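Local coordinates for protein D-aminoacyl-tRNA deacylase (Archaeoglobus fulgidus, PDB 1YQE) that probably hydrolyses D-aminoacyl-tRNA to free tRNA and a D-amino acid as a zinc-dependent enzyme, limiting the toxicity of mischarged tRNA, at residues M138-H143 / A219-E224; V192-T197 / E241-D246; H92-V97 / H143-I148; Y107-P112 / F214-A219. All coordinates share one frame; numbering follows the deposited sequence.

Interaction 1. Residues M138-H143 / A219-E224; sequences MEVTHH and AKYTFE. With POP (pyrophosphate 2-), chain B.
Tyr221 meets segment 138-143 with its hydroxyl, OH standing 3.8 Å from His142 CB, and the ring of His142 in turn covers a second flat group: its ND1 sits 3.5 Å above the plane of the His143 ring, over the centre of that face. At the edge of His143, in the ring plane, lies the bound pyrophosphate, with POP O4 3.4 Å from His143 CE1. The His142 ring is itself held, since NE2 donates to the anti side of Glu139 OE1 over 2.7 Å in a bond bent to 138° at the hydrogen; Glu139 OE2 is taken by Thr90. Both methyls of Val140 rest on Ala219 CB, CG1 at 3.8 Å, while CG2 also comes within 4.0 Å of Tyr221 OH. An alanine in place of Val140 would probably leave Ala219 CB without its methyl partners and open a gap beside the Tyr221 hydroxyl. Two waters complete the join: one links Thr141 O to Ala219 N, the other links Thr141 O to Tyr221 OH at 2.8 Å from each. Val140 and Ala219 thus meet through methyl groups alone, whereas the polar groups are joined through water, Thr141 O accepting from both molecules. His142, touched by Tyr221 at CB, lays its ring on His143, which places the junction next to the pyrophosphate pocket, where Arg54, Arg79 and Ser81 also bind the ligand.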
loop_
_atom_site.group_PDB
_atom_site.type_symbol
_atom_site.label_atom_id
_atom_site.label_comp_id
_atom_site.label_asym_id
_atom_site.label_seq_id
_atom_site.Cartn_x
_atom_site.Cartn_y
_atom_site.Cartn_z
ATOM N N MET A 138 -0.966 7.723 -5.330
ATOM C CA MET A 138 -0.503 6.365 -5.159
ATOM C C MET A 138 0.988 6.448 -5.443
ATOM O O MET A 138 1.466 7.437 -6.009
ATOM C CB MET A 138 -1.138 5.442 -6.196
ATOM C CG MET A 138 -2.588 5.090 -5.952
ATOM S SD MET A 138 -2.799 4.131 -4.444
ATOM C CE MET A 138 -2.091 2.557 -4.939
ATOM N N GLU A 139 1.715 5.427 -5.013
ATOM C CA GLU A 139 3.137 5.313 -5.290
ATOM C C GLU A 139 3.225 3.934 -5.915
ATOM O O GLU A 139 2.496 3.027 -5.513
ATOM C CB GLU A 139 3.973 5.328 -4.014
ATOM C CG GLU A 139 4.313 6.695 -3.468
ATOM C CD GLU A 139 5.221 6.603 -2.259
ATOM O OE1 GLU A 139 6.341 6.065 -2.402
ATOM O OE2 GLU A 139 4.820 7.059 -1.166
ATOM N N VAL A 140 4.084 3.769 -6.911
ATOM C CA VAL A 140 4.232 2.463 -7.531
ATOM C C VAL A 140 4.879 1.539 -6.508
ATOM O O VAL A 140 5.335 1.988 -5.454
ATOM C CB VAL A 140 5.139 2.532 -8.776
ATOM C CG1 VAL A 140 4.475 3.373 -9.855
ATOM C CG2 VAL A 140 6.490 3.116 -8.395
ATOM N N THR A 141 4.907 0.247 -6.810
ATOM C CA THR A 141 5.535 -0.723 -5.925
ATOM C C THR A 141 7.035 -0.458 -5.930
ATOM O O THR A 141 7.639 -0.335 -6.990
ATOM C CB THR A 141 5.287 -2.158 -6.415
ATOM O OG1 THR A 141 3.891 -2.457 -6.302
ATOM C CG2 THR A 141 6.087 -3.156 -5.600
ATOM N N HIS A 142 7.623 -0.345 -4.747
ATOM C CA HIS A 142 9.055 -0.105 -4.620
ATOM C C HIS A 142 9.510 -0.207 -3.171
ATOM O O HIS A 142 8.707 -0.092 -2.244
ATOM C CB HIS A 142 9.420 1.278 -5.155
ATOM C CG HIS A 142 8.885 2.402 -4.327
ATOM N ND1 HIS A 142 9.695 3.367 -3.770
ATOM C CD2 HIS A 142 7.621 2.706 -3.947
ATOM C CE1 HIS A 142 8.953 4.216 -3.079
ATOM N NE2 HIS A 142 7.691 3.837 -3.170
ATOM N N HIS A 143 10.814 -0.423 -3.000
ATOM C CA HIS A 143 11.452 -0.544 -1.696
ATOM C C HIS A 143 10.993 -1.736 -0.871
ATOM O O HIS A 143 9.963 -2.349 -1.153
ATOM C CB HIS A 143 11.256 0.750 -0.895
ATOM C CG HIS A 143 12.039 1.912 -1.429
ATOM N ND1 HIS A 143 12.036 3.153 -0.830
ATOM C CD2 HIS A 143 12.858 2.017 -2.504
ATOM C CE1 HIS A 143 12.819 3.971 -1.511
ATOM N NE2 HIS A 143 13.330 3.307 -2.531
ATOM N N ALA A 219 6.317 1.006 -12.349
ATOM C CA ALA A 219 6.658 2.216 -13.086
ATOM C C ALA A 219 7.409 1.929 -14.374
ATOM O O ALA A 219 7.992 0.857 -14.551
ATOM C CB ALA A 219 7.499 3.132 -12.208
ATOM N N LYS A 220 7.395 2.908 -15.270
ATOM C CA LYS A 220 8.086 2.786 -16.542
ATOM C C LYS A 220 9.569 2.459 -16.359
ATOM O O LYS A 220 10.159 1.798 -17.212
ATOM C CB LYS A 220 7.921 4.082 -17.351
ATOM C CG LYS A 220 8.896 4.230 -18.506
ATOM C CD LYS A 220 8.472 5.333 -19.467
ATOM C CE LYS A 220 9.669 5.874 -20.241
ATOM N NZ LYS A 220 10.508 4.787 -20.818
ATOM N N TYR A 221 10.177 2.900 -15.258
ATOM C CA TYR A 221 11.604 2.617 -15.062
ATOM C C TYR A 221 11.897 1.136 -14.801
ATOM O O TYR A 221 13.053 0.715 -14.792
ATOM C CB TYR A 221 12.204 3.505 -13.948
ATOM C CG TYR A 221 11.726 3.245 -12.532
ATOM C CD1 TYR A 221 12.111 2.095 -11.844
ATOM C CD2 TYR A 221 10.899 4.161 -11.873
ATOM C CE1 TYR A 221 11.688 1.856 -10.538
ATOM C CE2 TYR A 221 10.469 3.931 -10.561
ATOM C CZ TYR A 221 10.868 2.775 -9.901
ATOM O OH TYR A 221 10.450 2.526 -8.609
ATOM N N THR A 222 10.846 0.341 -14.620
ATOM C CA THR A 222 11.010 -1.092 -14.379
ATOM C C THR A 222 10.806 -1.945 -15.640
ATOM O O THR A 222 11.107 -3.142 -15.632
ATOM C CB THR A 222 9.996 -1.601 -13.328
ATOM O OG1 THR A 222 8.687 -1.637 -13.914
ATOM C CG2 THR A 222 9.974 -0.685 -12.118
ATOM N N PHE A 223 10.308 -1.334 -16.716
ATOM C CA PHE A 223 10.020 -2.061 -17.960
ATOM C C PHE A 223 11.071 -3.063 -18.439
ATOM O O PHE A 223 10.742 -4.211 -18.733
ATOM C CB PHE A 223 9.734 -1.092 -19.119
ATOM C CG PHE A 223 8.415 -0.366 -19.019
ATOM C CD1 PHE A 223 7.485 -0.690 -18.035
ATOM C CD2 PHE A 223 8.102 0.645 -19.929
ATOM C CE1 PHE A 223 6.263 -0.022 -17.958
ATOM C CE2 PHE A 223 6.883 1.321 -19.863
ATOM C CZ PHE A 223 5.962 0.985 -18.874
ATOM N N GLU A 224 12.322 -2.623 -18.527
ATOM C CA GLU A 224 13.411 -3.471 -19.007
ATOM C C GLU A 224 13.727 -4.677 -18.133
ATOM O O GLU A 224 14.329 -5.647 -18.598
ATOM C CB GLU A 224 14.692 -2.652 -19.174
ATOM C CG GLU A 224 14.622 -1.526 -20.191
ATOM C CD GLU A 224 13.670 -0.411 -19.782
ATOM O OE1 GLU A 224 13.545 -0.146 -18.566
ATOM O OE2 GLU A 224 13.062 0.208 -20.684
HETATM P P1 POP B . 12.246 6.006 4.048
HETATM O O1 POP B . 12.992 7.323 3.913
HETATM O O2 POP B . 12.022 5.727 5.539
HETATM O O3 POP B . 13.050 4.850 3.472
HETATM O O POP B . 10.731 6.084 3.368
HETATM P P2 POP B . 10.434 6.064 1.733
HETATM O O4 POP B . 11.687 6.071 0.900
HETATM O O5 POP B . 9.588 7.241 1.374
HETATM O O6 POP B . 9.552 4.731 1.543
HETATM O O HOH W 1 7.563 0.218 -9.923
HETATM O O HOH W 2 10.213 -0.180 -8.120
#

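Interaction 2. Residues V192-T197 / E241-D246; sequences VGVGGT and EYIIID
Val194 and Ile243 present one methyl each to the other: with chi1 of 176° Val194 CG1 is anti to the backbone N, which leaves CG2 beside that N, while Ile243 carries CG1 beside its own N and CG2 anti to it. The two CG2 methyls end 4.0 Å apart, on side chains that lie side by side and point the same way. Farther along, Asp246 OD2 comes to 3.6 Å from Gly196 CA; OD1 accepts from Lys248 N. Between the chains runs a parallel ladder. Val192 N donates to Tyr242 O, Ile244 N to Val192 O at 3.0 Å, Val194 N to Ile244 O, and Asp246 N to Val194 O at 3.1 Å. Val192, Val194, Ile243 and Ile245 share one face of the sheet, against which helices 228-238 and 252-265 pack. Strands 189-194 and 242-245 are the central pair of a four-stranded parallel sheet, an open alpha/beta layer built from beta-alpha-beta units. Past the last rung the chain runs through Gly195 and Gly196, both at backbone angles where a CB would press on the carbonyl O of the residue before; on Gly195 it would also fall 3.0 Å from Asp246 CB, a clash, so the aspartate lies directly against bare backbone.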
loop_
_atom_site.group_PDB
_atom_site.type_symbol
_atom_site.label_atom_id
_atom_site.label_comp_id
_atom_site.label_asym_id
_atom_site.label_seq_id
_atom_site.Cartn_x
_atom_site.Cartn_y
_atom_site.Cartn_z
ATOM N N VAL A 192 -3.319 -5.267 -11.442
ATOM C CA VAL A 192 -1.910 -5.010 -11.256
ATOM C C VAL A 192 -1.735 -3.940 -12.329
ATOM O O VAL A 192 -2.258 -4.082 -13.428
ATOM C CB VAL A 192 -1.033 -6.229 -11.603
ATOM C CG1 VAL A 192 0.399 -5.773 -11.840
ATOM C CG2 VAL A 192 -1.059 -7.232 -10.457
ATOM N N GLY A 193 -1.029 -2.863 -12.016
ATOM C CA GLY A 193 -0.857 -1.815 -13.007
ATOM C C GLY A 193 0.534 -1.819 -13.593
ATOM O O GLY A 193 1.502 -2.124 -12.899
ATOM N N VAL A 194 0.633 -1.475 -14.872
ATOM C CA VAL A 194 1.914 -1.443 -15.562
ATOM C C VAL A 194 2.038 -0.143 -16.353
ATOM O O VAL A 194 1.226 0.139 -17.234
ATOM C CB VAL A 194 2.059 -2.642 -16.536
ATOM C CG1 VAL A 194 3.363 -2.527 -17.324
ATOM C CG2 VAL A 194 2.047 -3.958 -15.751
ATOM N N GLY A 195 3.051 0.643 -16.020
ATOM C CA GLY A 195 3.278 1.897 -16.714
ATOM C C GLY A 195 3.102 3.104 -15.816
ATOM O O GLY A 195 2.505 3.006 -14.742
ATOM N N GLY A 196 3.629 4.244 -16.258
ATOM C CA GLY A 196 3.508 5.472 -15.494
ATOM C C GLY A 196 4.751 5.889 -14.729
ATOM O O GLY A 196 5.703 5.126 -14.597
ATOM N N THR A 197 4.743 7.124 -14.241
ATOM C CA THR A 197 5.849 7.647 -13.453
ATOM C C THR A 197 5.690 7.115 -12.025
ATOM O O THR A 197 4.673 6.496 -11.707
ATOM C CB THR A 197 5.844 9.186 -13.454
ATOM O OG1 THR A 197 4.521 9.662 -13.175
ATOM C CG2 THR A 197 6.298 9.713 -14.812
ATOM N N GLU A 241 -7.645 -9.831 -11.197
ATOM C CA GLU A 241 -8.343 -10.445 -12.319
ATOM C C GLU A 241 -8.069 -9.606 -13.560
ATOM O O GLU A 241 -8.591 -9.888 -14.635
ATOM C CB GLU A 241 -9.854 -10.495 -12.064
ATOM C CG GLU A 241 -10.291 -11.520 -11.028
ATOM C CD GLU A 241 -9.805 -12.928 -11.352
ATOM O OE1 GLU A 241 -9.842 -13.325 -12.538
ATOM O OE2 GLU A 241 -9.393 -13.646 -10.413
ATOM N N TYR A 242 -7.230 -8.583 -13.410
ATOM C CA TYR A 242 -6.926 -7.683 -14.521
ATOM C C TYR A 242 -5.534 -7.077 -14.444
ATOM O O TYR A 242 -4.917 -7.036 -13.384
ATOM C CB TYR A 242 -7.883 -6.486 -14.516
ATOM C CG TYR A 242 -9.351 -6.796 -14.552
ATOM C CD1 TYR A 242 -10.018 -6.968 -15.766
ATOM C CD2 TYR A 242 -10.088 -6.895 -13.373
ATOM C CE1 TYR A 242 -11.382 -7.226 -15.803
ATOM C CE2 TYR A 242 -11.456 -7.157 -13.401
ATOM C CZ TYR A 242 -12.094 -7.319 -14.617
ATOM O OH TYR A 242 -13.446 -7.558 -14.653
ATOM N N ILE A 243 -5.063 -6.601 -15.591
ATOM C CA ILE A 243 -3.801 -5.879 -15.672
ATOM C C ILE A 243 -4.232 -4.595 -16.373
ATOM O O ILE A 243 -4.835 -4.647 -17.442
ATOM C CB ILE A 243 -2.739 -6.556 -16.565
ATOM C CG1 ILE A 243 -2.299 -7.887 -15.962
ATOM C CG2 ILE A 243 -1.512 -5.637 -16.688
ATOM C CD1 ILE A 243 -1.308 -8.652 -16.816
ATOM N N ILE A 244 -3.970 -3.452 -15.756
ATOM C CA ILE A 244 -4.320 -2.179 -16.376
ATOM C C ILE A 244 -3.025 -1.550 -16.861
ATOM O O ILE A 244 -2.030 -1.544 -16.142
ATOM C CB ILE A 244 -5.000 -1.224 -15.369
ATOM C CG1 ILE A 244 -6.367 -1.775 -14.971
ATOM C CG2 ILE A 244 -5.157 0.159 -15.984
ATOM C CD1 ILE A 244 -7.005 -1.038 -13.811
ATOM N N ILE A 245 -3.031 -1.030 -18.084
ATOM C CA ILE A 245 -1.837 -0.398 -18.627
ATOM C C ILE A 245 -2.039 1.098 -18.817
ATOM O O ILE A 245 -3.148 1.560 -19.098
ATOM C CB ILE A 245 -1.435 -1.000 -20.000
ATOM C CG1 ILE A 245 -2.607 -0.892 -20.980
ATOM C CG2 ILE A 245 -0.978 -2.446 -19.829
ATOM C CD1 ILE A 245 -2.262 -1.299 -22.398
ATOM N N ASP A 246 -0.962 1.849 -18.631
ATOM C CA ASP A 246 -0.992 3.291 -18.834
ATOM C C ASP A 246 -0.610 3.365 -20.309
ATOM O O ASP A 246 0.571 3.424 -20.646
ATOM C CB ASP A 246 0.069 3.974 -17.968
ATOM C CG ASP A 246 0.076 5.485 -18.132
ATOM O OD1 ASP A 246 -0.172 5.961 -19.258
ATOM O OD2 ASP A 246 0.345 6.194 -17.140
#

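Interaction 3. Residues H92-V97 / H143-I148; sequences HVSGNV and HGPSEI. With POP (pyrophosphate 2-), chain B.
Ser94 OG donates to Pro145 O over 2.6 Å, a direct hydrogen bond made with OG between the backbone N and the carbonyl carbon (chi1 48°), and in a second one Gly95 N donates to His143 O over 2.9 Å with 154° at the hydrogen. The serine and the glycine thus grip carbonyls on both sides of Gly144. Close packing follows from this: Ser94 CB lies 3.3 Å from His143 O, and Ser94 OG is 3.7 Å from Pro145 CD. Pro145 is joined to Gly144 by a cis peptide bond. Water supplies a third kind of link. One molecule donates to Gly144 O and is hydrogen-bonded to His92 NE2, in the plane of that ring at its edge; another donates to Asn96 OD1 and accepts from His143 N at 2.7 Å. The Asn96 amide is fixed at its other end, where ND2 donates to Gly103 O and Lys105 O. Backbone contacts thereby position His143, a residue of the pyrophosphate pocket, while its ring has POP O4 at its edge, in the ring plane. In the fold, segment 92-97 continues from strand 88-92; Phe154 of the adjacent strand 152-159 packs on Ser94 and Pro145, Val93 reaches His216 of strand 212-218, and Ile148 rests on helix 61-65.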
loop_
_atom_site.group_PDB
_atom_site.type_symbol
_atom_site.label_atom_id
_atom_site.label_comp_id
_atom_site.label_asym_id
_atom_site.label_seq_id
_atom_site.Cartn_x
_atom_site.Cartn_y
_atom_site.Cartn_z
ATOM N N HIS A 92 1.100 2.519 -1.087
ATOM C CA HIS A 92 1.858 1.647 -1.973
ATOM C C HIS A 92 2.150 0.342 -1.258
ATOM O O HIS A 92 2.053 0.254 -0.031
ATOM C CB HIS A 92 3.185 2.287 -2.400
ATOM C CG HIS A 92 4.289 2.141 -1.393
ATOM N ND1 HIS A 92 4.463 3.013 -0.340
ATOM C CD2 HIS A 92 5.288 1.229 -1.294
ATOM C CE1 HIS A 92 5.522 2.649 0.362
ATOM N NE2 HIS A 92 6.041 1.569 -0.195
ATOM N N VAL A 93 2.493 -0.678 -2.035
ATOM C CA VAL A 93 2.840 -1.974 -1.479
ATOM C C VAL A 93 4.328 -2.143 -1.763
ATOM O O VAL A 93 4.805 -1.775 -2.834
ATOM C CB VAL A 93 2.035 -3.104 -2.148
ATOM C CG1 VAL A 93 2.494 -4.454 -1.626
ATOM C CG2 VAL A 93 0.550 -2.917 -1.856
ATOM N N SER A 94 5.062 -2.672 -0.795
ATOM C CA SER A 94 6.497 -2.869 -0.950
ATOM C C SER A 94 6.817 -4.035 -1.885
ATOM O O SER A 94 5.989 -4.927 -2.106
ATOM C CB SER A 94 7.139 -3.075 0.429
ATOM O OG SER A 94 6.432 -4.033 1.197
ATOM N N GLY A 95 8.022 -4.005 -2.450
ATOM C CA GLY A 95 8.455 -5.036 -3.373
ATOM C C GLY A 95 9.492 -4.473 -4.327
ATOM O O GLY A 95 9.520 -3.266 -4.570
ATOM N N ASN A 96 10.349 -5.339 -4.862
ATOM C CA ASN A 96 11.401 -4.904 -5.779
ATOM C C ASN A 96 11.352 -5.614 -7.113
ATOM O O ASN A 96 10.940 -6.769 -7.200
ATOM C CB ASN A 96 12.790 -5.180 -5.194
ATOM C CG ASN A 96 13.030 -4.478 -3.891
ATOM O OD1 ASN A 96 12.950 -3.257 -3.813
ATOM N ND2 ASN A 96 13.340 -5.247 -2.848
ATOM N N VAL A 97 11.777 -4.918 -8.159
ATOM C CA VAL A 97 11.859 -5.544 -9.462
ATOM C C VAL A 97 13.353 -5.847 -9.647
ATOM O O VAL A 97 13.894 -6.724 -8.970
ATOM C CB VAL A 97 11.355 -4.635 -10.607
ATOM C CG1 VAL A 97 11.443 -5.386 -11.939
ATOM C CG2 VAL A 97 9.907 -4.223 -10.354
ATOM N N HIS A 143 10.814 -0.423 -3.000
ATOM C CA HIS A 143 11.452 -0.544 -1.696
ATOM C C HIS A 143 10.993 -1.736 -0.871
ATOM O O HIS A 143 9.963 -2.349 -1.153
ATOM C CB HIS A 143 11.256 0.750 -0.895
ATOM C CG HIS A 143 12.039 1.912 -1.429
ATOM N ND1 HIS A 143 12.036 3.153 -0.830
ATOM C CD2 HIS A 143 12.858 2.017 -2.504
ATOM C CE1 HIS A 143 12.819 3.971 -1.511
ATOM N NE2 HIS A 143 13.330 3.307 -2.531
ATOM N N GLY A 144 11.781 -2.065 0.148
ATOM C CA GLY A 144 11.440 -3.176 1.019
ATOM C C GLY A 144 10.341 -2.740 1.974
ATOM O O GLY A 144 9.928 -1.581 1.951
ATOM N N PRO A 145 9.829 -3.644 2.815
ATOM C CA PRO A 145 10.243 -5.047 2.895
ATOM C C PRO A 145 9.550 -5.886 1.812
ATOM O O PRO A 145 8.373 -5.681 1.500
ATOM C CB PRO A 145 9.826 -5.434 4.311
ATOM C CG PRO A 145 8.516 -4.663 4.462
ATOM C CD PRO A 145 8.855 -3.311 3.876
ATOM N N SER A 146 10.283 -6.820 1.218
ATOM C CA SER A 146 9.701 -7.657 0.180
ATOM C C SER A 146 9.204 -8.985 0.733
ATOM O O SER A 146 8.296 -9.596 0.172
ATOM C CB SER A 146 10.724 -7.924 -0.922
ATOM O OG SER A 146 11.843 -8.607 -0.396
ATOM N N GLU A 147 9.795 -9.421 1.840
ATOM C CA GLU A 147 9.429 -10.698 2.430
ATOM C C GLU A 147 8.295 -10.612 3.446
ATOM O O GLU A 147 8.499 -10.818 4.637
ATOM C CB GLU A 147 10.663 -11.339 3.064
ATOM C CG GLU A 147 11.896 -11.303 2.159
ATOM C CD GLU A 147 11.638 -11.855 0.766
ATOM O OE1 GLU A 147 11.326 -13.056 0.640
ATOM O OE2 GLU A 147 11.749 -11.089 -0.212
ATOM N N ILE A 148 7.099 -10.302 2.957
ATOM C CA ILE A 148 5.908 -10.203 3.796
ATOM C C ILE A 148 4.845 -11.069 3.129
ATOM O O ILE A 148 4.497 -10.841 1.972
ATOM C CB ILE A 148 5.389 -8.749 3.888
ATOM C CG1 ILE A 148 6.480 -7.831 4.456
ATOM C CG2 ILE A 148 4.136 -8.701 4.763
ATOM C CD1 ILE A 148 6.902 -8.143 5.897
HETATM P P1 POP B . 12.246 6.006 4.048
HETATM O O1 POP B . 12.992 7.323 3.913
HETATM O O2 POP B . 12.022 5.727 5.539
HETATM O O3 POP B . 13.050 4.850 3.472
HETATM O O POP B . 10.731 6.084 3.368
HETATM P P2 POP B . 10.434 6.064 1.733
HETATM O O4 POP B . 11.687 6.071 0.900
HETATM O O5 POP B . 9.588 7.241 1.374
HETATM O O6 POP B . 9.552 4.731 1.543
HETATM O O HOH W 3 8.237 0.328 0.983
HETATM O O HOH W 4 12.544 -1.073 -4.941
#

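Interaction 4. Residues Y107-P112 / F214-A219; sequences YSLAKP and FGHNFA
His216 donates from NE2 to Ala110 O over 2.7 Å, the carbonyl lying near the plane of the imidazole at its edge. Over one face of the same ring sits Leu109 CD2, in a CH-pi contact 4.1 Å from the ring centroid and 17° off the normal. That leucine also meets Phe218 tip to tip, CD2 standing in the phenyl plane at the ring edge, 3.9 Å from CE1. Pro112 crosses His216 at about a right angle, its CD 3.7 Å from NE2, and its CB rests 3.7 Å from Gly215 CA. The next shell sets these groups. His216 ND1 is hydrogen-bonded to Thr141 OG1; with the NE2 bond to Ala110 O, this holds the buried imidazole at both nitrogens. Leu109 is backed by Phe230, Ala234 and Leu237 of helix 228-238, while Ala110 is joined to Ser94 by a backbone bond. An alanine in place of His216 would probably leave Ala110 O without its N-H donor and Leu109 CD2 without the ring face it covers. Strand 212-218 is an outermost strand of the parallel four-stranded sheet, and here a bridging histidine ties that edge to the loop leading into helix 114-125, a buried junction within an alpha/beta fold.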
loop_
_atom_site.group_PDB
_atom_site.type_symbol
_atom_site.label_atom_id
_atom_site.label_comp_id
_atom_site.label_asym_id
_atom_site.label_seq_id
_atom_site.Cartn_x
_atom_site.Cartn_y
_atom_site.Cartn_z
ATOM N N TYR A 107 13.582 -8.862 -7.284
ATOM C CA TYR A 107 12.469 -9.613 -7.853
ATOM C C TYR A 107 11.605 -10.337 -6.832
ATOM O O TYR A 107 11.189 -11.473 -7.056
ATOM C CB TYR A 107 13.005 -10.617 -8.875
ATOM C CG TYR A 107 13.732 -9.951 -10.021
ATOM C CD1 TYR A 107 13.026 -9.285 -11.025
ATOM C CD2 TYR A 107 15.125 -9.938 -10.075
ATOM C CE1 TYR A 107 13.690 -8.620 -12.054
ATOM C CE2 TYR A 107 15.797 -9.274 -11.098
ATOM C CZ TYR A 107 15.074 -8.619 -12.082
ATOM O OH TYR A 107 15.731 -7.958 -13.098
ATOM N N SER A 108 11.339 -9.673 -5.712
ATOM C CA SER A 108 10.509 -10.241 -4.656
ATOM C C SER A 108 9.432 -9.209 -4.321
ATOM O O SER A 108 9.715 -8.019 -4.208
ATOM C CB SER A 108 11.361 -10.549 -3.424
ATOM O OG SER A 108 10.618 -11.273 -2.462
ATOM N N LEU A 109 8.199 -9.673 -4.165
ATOM C CA LEU A 109 7.077 -8.787 -3.884
ATOM C C LEU A 109 6.349 -9.141 -2.594
ATOM O O LEU A 109 6.204 -10.312 -2.259
ATOM C CB LEU A 109 6.079 -8.850 -5.045
ATOM C CG LEU A 109 6.563 -8.490 -6.455
ATOM C CD1 LEU A 109 5.499 -8.872 -7.483
ATOM C CD2 LEU A 109 6.873 -6.999 -6.516
ATOM N N ALA A 110 5.890 -8.123 -1.874
ATOM C CA ALA A 110 5.141 -8.356 -0.647
ATOM C C ALA A 110 3.687 -8.598 -1.036
ATOM O O ALA A 110 3.226 -8.135 -2.080
ATOM C CB ALA A 110 5.247 -7.145 0.275
ATOM N N LYS A 111 2.968 -9.344 -0.208
ATOM C CA LYS A 111 1.564 -9.626 -0.465
ATOM C C LYS A 111 0.759 -8.333 -0.277
ATOM O O LYS A 111 0.783 -7.738 0.792
ATOM C CB LYS A 111 1.071 -10.698 0.517
ATOM C CG LYS A 111 -0.418 -11.041 0.448
ATOM C CD LYS A 111 -0.769 -11.855 -0.777
ATOM C CE LYS A 111 -2.162 -12.467 -0.641
ATOM N NZ LYS A 111 -2.540 -13.284 -1.822
ATOM N N PRO A 112 0.052 -7.874 -1.322
ATOM C CA PRO A 112 -0.734 -6.639 -1.181
ATOM C C PRO A 112 -2.063 -6.856 -0.457
ATOM O O PRO A 112 -2.452 -7.989 -0.182
ATOM C CB PRO A 112 -0.941 -6.194 -2.628
ATOM C CG PRO A 112 -1.011 -7.492 -3.366
ATOM C CD PRO A 112 0.094 -8.318 -2.727
ATOM N N PHE A 214 -5.820 -1.572 -6.783
ATOM C CA PHE A 214 -4.591 -2.181 -7.271
ATOM C C PHE A 214 -3.890 -2.972 -6.188
ATOM O O PHE A 214 -4.089 -2.736 -4.997
ATOM C CB PHE A 214 -3.622 -1.098 -7.759
ATOM C CG PHE A 214 -4.078 -0.381 -8.996
ATOM C CD1 PHE A 214 -3.754 -0.871 -10.255
ATOM C CD2 PHE A 214 -4.863 0.763 -8.902
ATOM C CE1 PHE A 214 -4.205 -0.236 -11.411
ATOM C CE2 PHE A 214 -5.323 1.409 -10.046
ATOM C CZ PHE A 214 -4.995 0.910 -11.306
ATOM N N GLY A 215 -3.086 -3.933 -6.627
ATOM C CA GLY A 215 -2.282 -4.712 -5.715
ATOM C C GLY A 215 -0.911 -4.091 -5.925
ATOM O O GLY A 215 -0.487 -3.217 -5.170
ATOM N N HIS A 216 -0.228 -4.520 -6.979
ATOM C CA HIS A 216 1.087 -3.977 -7.296
ATOM C C HIS A 216 0.980 -3.073 -8.515
ATOM O O HIS A 216 0.014 -3.154 -9.278
ATOM C CB HIS A 216 2.080 -5.116 -7.543
ATOM C CG HIS A 216 2.620 -5.711 -6.281
ATOM N ND1 HIS A 216 3.496 -5.034 -5.460
ATOM C CD2 HIS A 216 2.360 -6.889 -5.664
ATOM C CE1 HIS A 216 3.752 -5.766 -4.392
ATOM N NE2 HIS A 216 3.073 -6.896 -4.490
ATOM N N ASN A 217 1.964 -2.197 -8.666
ATOM C CA ASN A 217 2.024 -1.250 -9.776
ATOM C C ASN A 217 3.490 -1.109 -10.145
ATOM O O ASN A 217 4.334 -0.942 -9.270
ATOM C CB ASN A 217 1.483 0.119 -9.357
ATOM C CG ASN A 217 -0.001 0.268 -9.616
ATOM O OD1 ASN A 217 -0.463 0.073 -10.738
ATOM N ND2 ASN A 217 -0.757 0.637 -8.582
ATOM N N PHE A 218 3.793 -1.174 -11.437
ATOM C CA PHE A 218 5.175 -1.068 -11.875
ATOM C C PHE A 218 5.420 0.132 -12.790
ATOM O O PHE A 218 4.812 0.264 -13.857
ATOM C CB PHE A 218 5.582 -2.373 -12.550
ATOM C CG PHE A 218 5.408 -3.572 -11.663
ATOM C CD1 PHE A 218 6.174 -3.712 -10.510
ATOM C CD2 PHE A 218 4.440 -4.526 -11.943
ATOM C CE1 PHE A 218 5.972 -4.786 -9.644
ATOM C CE2 PHE A 218 4.232 -5.609 -11.083
ATOM C CZ PHE A 218 4.995 -5.735 -9.936
ATOM N N ALA A 219 6.317 1.006 -12.349
ATOM C CA ALA A 219 6.658 2.216 -13.086
ATOM C C ALA A 219 7.409 1.929 -14.374
ATOM O O ALA A 219 7.992 0.857 -14.551
ATOM C CB ALA A 219 7.499 3.132 -12.208
#

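How the interactions relate
Followed from the N terminus, segment 92-97 opens interaction 3, 107-112 opens interaction 4 and 138-143 opens interaction 1, before 143-148 closes interaction 3. Interaction 2 then opens at 192-197; interaction 4 closes at 214-219, interaction 1 at 219-224 and interaction 2 at 241-246. None nests inside another: interactions 1, 3 and 4 cross pairwise, interaction 2 crosses interactions 1 and 4, and interactions 3 and 2 follow in series, their centres about 17 Å apart. Interaction 3 joins loops bordering the mixed sheet, interaction 2 lies within the parallel sheet, and interactions 1 and 4 connect the two; interaction 1 shares His143 with interaction 3 and Ala219 with interaction 4.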